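Local atomic coordinates of exoenzyme S synthesis protein C (Pseudomonas aeruginosa, PDB entry 3KXY), a protein that binds and inhibits the antiactivator ExsD, thereby allowing ExsA-mediated transcription of type III secretion genes. Residues Leu54-Gly60 with Gly93-Ala99. The protein carries 2 engineered substitutions. Numbering follows the deposited sequence.
Sequences LEADVVG and GKVQLYA. Engineered in segment 54-60: Val-59 (natural residue Ala).
Ala-56 and Leu-97 form a hydrogen-bonded antiparallel pair at the middle of two adjacent strands, Leu-97 N giving a bond of 3.0 Å to Ala-56 O and Ala-56 N returning a weak one to Leu-97 O. Leu-54 and Ala-99 repeat the pattern, again with one weak member. Past Asp-57 the register slips by one residue in a beta bulge: Val-58 N reaches Val-95 O, while Val-95 N turns to the next carbonyl, Val-59 O, at 2.9 Å and with an N-H...O angle of 166°. Val-58 and the engineered Val-59 both pack on the apolar side of the pair. This side is the closely packed, buried one. CG2 of Val-58, anti to its own carbonyl carbon, lies 4.0 Å from Leu-97 CG, and CG2 of Val-59 runs alongside Val-95, 4.1 Å from its CB.

The other face is polar and, toward Gly-60, partly exposed. Asp-57 and Gln-96 lie side by side with carboxylate and amide planes only 9° apart; Gln-96 NE2 donates to the syn side of Asp-57 OD1 at 3.2 Å, tilted out of the carboxylate plane. Tyr-98 OH bonds Gln-96 OE1 on a lone pair at 2.7 Å, fixing the amide from its other end, and Glu-55 CG meets the tyrosine ring at its edge. The Lys-94 chain bends at chi2 (-71°), bringing CD to 3.5 Å from Val-59 O, with no salt bridge to Asp-57.

Arg-77 and His-80 of the second subunit approach Tyr-98 on this polar face. In this CesT-family chaperone fold strand 51-60 is the central strand of the five-stranded antiparallel sheet and 94-102 its neighbour, the pair being flanked by strands 39-46 and 85-89, with helix 108-128 packed against Leu-54, Ala-56, Val-58 and Leu-97.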
loop_
_atom_site.group_PDB
_atom_site.type_symbol
_atom_site.label_atom_id
_atom_site.label_comp_id
_atom_site.label_asym_id
_atom_site.label_seq_id
_atom_site.Cartn_x
_atom_site.Cartn_y
_atom_site.Cartn_z
ATOM N N LEU J 54 -0.636 -6.927 6.370
ATOM C CA LEU J 54 0.499 -7.275 7.214
ATOM C C LEU J 54 1.237 -6.020 7.667
ATOM O O LEU J 54 1.911 -5.365 6.872
ATOM C CB LEU J 54 1.461 -8.202 6.466
ATOM C CG LEU J 54 0.881 -9.464 5.822
ATOM C CD1 LEU J 54 1.958 -10.215 5.060
ATOM C CD2 LEU J 54 0.244 -10.362 6.863
ATOM N N GLU J 55 1.100 -5.684 8.946
ATOM C CA GLU J 55 1.812 -4.547 9.516
ATOM C C GLU J 55 3.109 -5.007 10.171
ATOM O O GLU J 55 3.166 -6.080 10.770
ATOM C CB GLU J 55 0.938 -3.815 10.537
ATOM C CG GLU J 55 -0.291 -3.146 9.943
ATOM C CD GLU J 55 -1.106 -2.400 10.982
ATOM O OE1 GLU J 55 -0.739 -2.450 12.176
ATOM O OE2 GLU J 55 -2.113 -1.764 10.605
ATOM N N ALA J 56 4.150 -4.189 10.055
ATOM C CA ALA J 56 5.446 -4.521 10.631
ATOM C C ALA J 56 6.095 -3.304 11.278
ATOM O O ALA J 56 6.351 -2.301 10.612
ATOM C CB ALA J 56 6.360 -5.109 9.569
ATOM N N ASP J 57 6.357 -3.397 12.577
ATOM C CA ASP J 57 7.037 -2.326 13.297
ATOM C C ASP J 57 8.524 -2.318 12.958
ATOM O O ASP J 57 9.219 -3.316 13.150
ATOM C CB ASP J 57 6.840 -2.475 14.809
ATOM C CG ASP J 57 5.395 -2.277 15.233
ATOM O OD1 ASP J 57 4.548 -1.993 14.360
ATOM O OD2 ASP J 57 5.108 -2.404 16.443
ATOM N N VAL J 58 9.005 -1.188 12.452
ATOM C CA VAL J 58 10.397 -1.059 12.042
ATOM C C VAL J 58 11.255 -0.412 13.129
ATOM O O VAL J 58 12.044 -1.089 13.788
ATOM C CB VAL J 58 10.522 -0.252 10.737
ATOM C CG1 VAL J 58 11.979 -0.143 10.318
ATOM C CG2 VAL J 58 9.693 -0.899 9.639
ATOM N N VAL J 59 11.099 0.897 13.313
ATOM C CA VAL J 59 11.871 1.624 14.319
ATOM C C VAL J 59 11.042 2.644 15.091
ATOM O O VAL J 59 9.924 2.979 14.701
ATOM C CB VAL J 59 13.067 2.365 13.693
ATOM C CG1 VAL J 59 14.208 1.405 13.427
ATOM C CG2 VAL J 59 12.641 3.081 12.419
ATOM N N GLY J 60 11.608 3.135 16.190
ATOM C CA GLY J 60 10.981 4.180 16.975
ATOM C C GLY J 60 11.448 5.549 16.521
ATOM O O GLY J 60 12.602 5.721 16.128
ATOM N N GLY J 93 4.604 5.558 17.956
ATOM C CA GLY J 93 5.864 6.167 17.571
ATOM C C GLY J 93 6.703 5.207 16.749
ATOM O O GLY J 93 7.928 5.322 16.699
ATOM N N LYS J 94 6.034 4.257 16.106
ATOM C CA LYS J 94 6.711 3.237 15.315
ATOM C C LYS J 94 6.517 3.453 13.818
ATOM O O LYS J 94 5.409 3.725 13.359
ATOM C CB LYS J 94 6.209 1.843 15.700
ATOM C CG LYS J 94 6.709 1.339 17.043
ATOM C CD LYS J 94 8.189 1.000 16.988
ATOM C CE LYS J 94 8.663 0.371 18.288
ATOM N NZ LYS J 94 10.094 -0.036 18.212
ATOM N N VAL J 95 7.605 3.331 13.064
ATOM C CA VAL J 95 7.535 3.328 11.611
ATOM C C VAL J 95 7.149 1.925 11.158
ATOM O O VAL J 95 7.660 0.939 11.683
ATOM C CB VAL J 95 8.882 3.723 10.983
ATOM C CG1 VAL J 95 8.831 3.577 9.469
ATOM C CG2 VAL J 95 9.253 5.144 11.377
ATOM N N GLN J 96 6.244 1.834 10.190
ATOM C CA GLN J 96 5.709 0.538 9.784
ATOM C C GLN J 96 5.775 0.287 8.280
ATOM O O GLN J 96 5.557 1.193 7.476
ATOM C CB GLN J 96 4.263 0.393 10.262
ATOM C CG GLN J 96 4.096 0.456 11.770
ATOM C CD GLN J 96 2.641 0.493 12.190
ATOM O OE1 GLN J 96 1.764 0.822 11.393
ATOM N NE2 GLN J 96 2.377 0.157 13.447
ATOM N N LEU J 97 6.082 -0.952 7.912
ATOM C CA LEU J 97 5.987 -1.390 6.526
ATOM C C LEU J 97 4.691 -2.166 6.344
ATOM O O LEU J 97 4.292 -2.929 7.222
ATOM C CB LEU J 97 7.179 -2.271 6.148
ATOM C CG LEU J 97 8.509 -1.568 5.874
ATOM C CD1 LEU J 97 9.603 -2.587 5.601
ATOM C CD2 LEU J 97 8.367 -0.609 4.706
ATOM N N TYR J 98 4.031 -1.970 5.208
ATOM C CA TYR J 98 2.772 -2.655 4.948
ATOM C C TYR J 98 2.849 -3.541 3.709
ATOM O O TYR J 98 3.384 -3.143 2.675
ATOM C CB TYR J 98 1.626 -1.651 4.809
ATOM C CG TYR J 98 1.552 -0.648 5.936
ATOM C CD1 TYR J 98 1.243 -1.046 7.231
ATOM C CD2 TYR J 98 1.786 0.700 5.704
ATOM C CE1 TYR J 98 1.177 -0.129 8.262
ATOM C CE2 TYR J 98 1.720 1.624 6.728
ATOM C CZ TYR J 98 1.417 1.204 8.005
ATOM O OH TYR J 98 1.353 2.126 9.023
ATOM N N ALA J 99 2.312 -4.749 3.832
ATOM C CA ALA J 99 2.222 -5.679 2.717
ATOM C C ALA J 99 0.836 -6.307 2.713
ATOM O O ALA J 99 0.253 -6.541 3.769
ATOM C CB ALA J 99 3.287 -6.752 2.834
#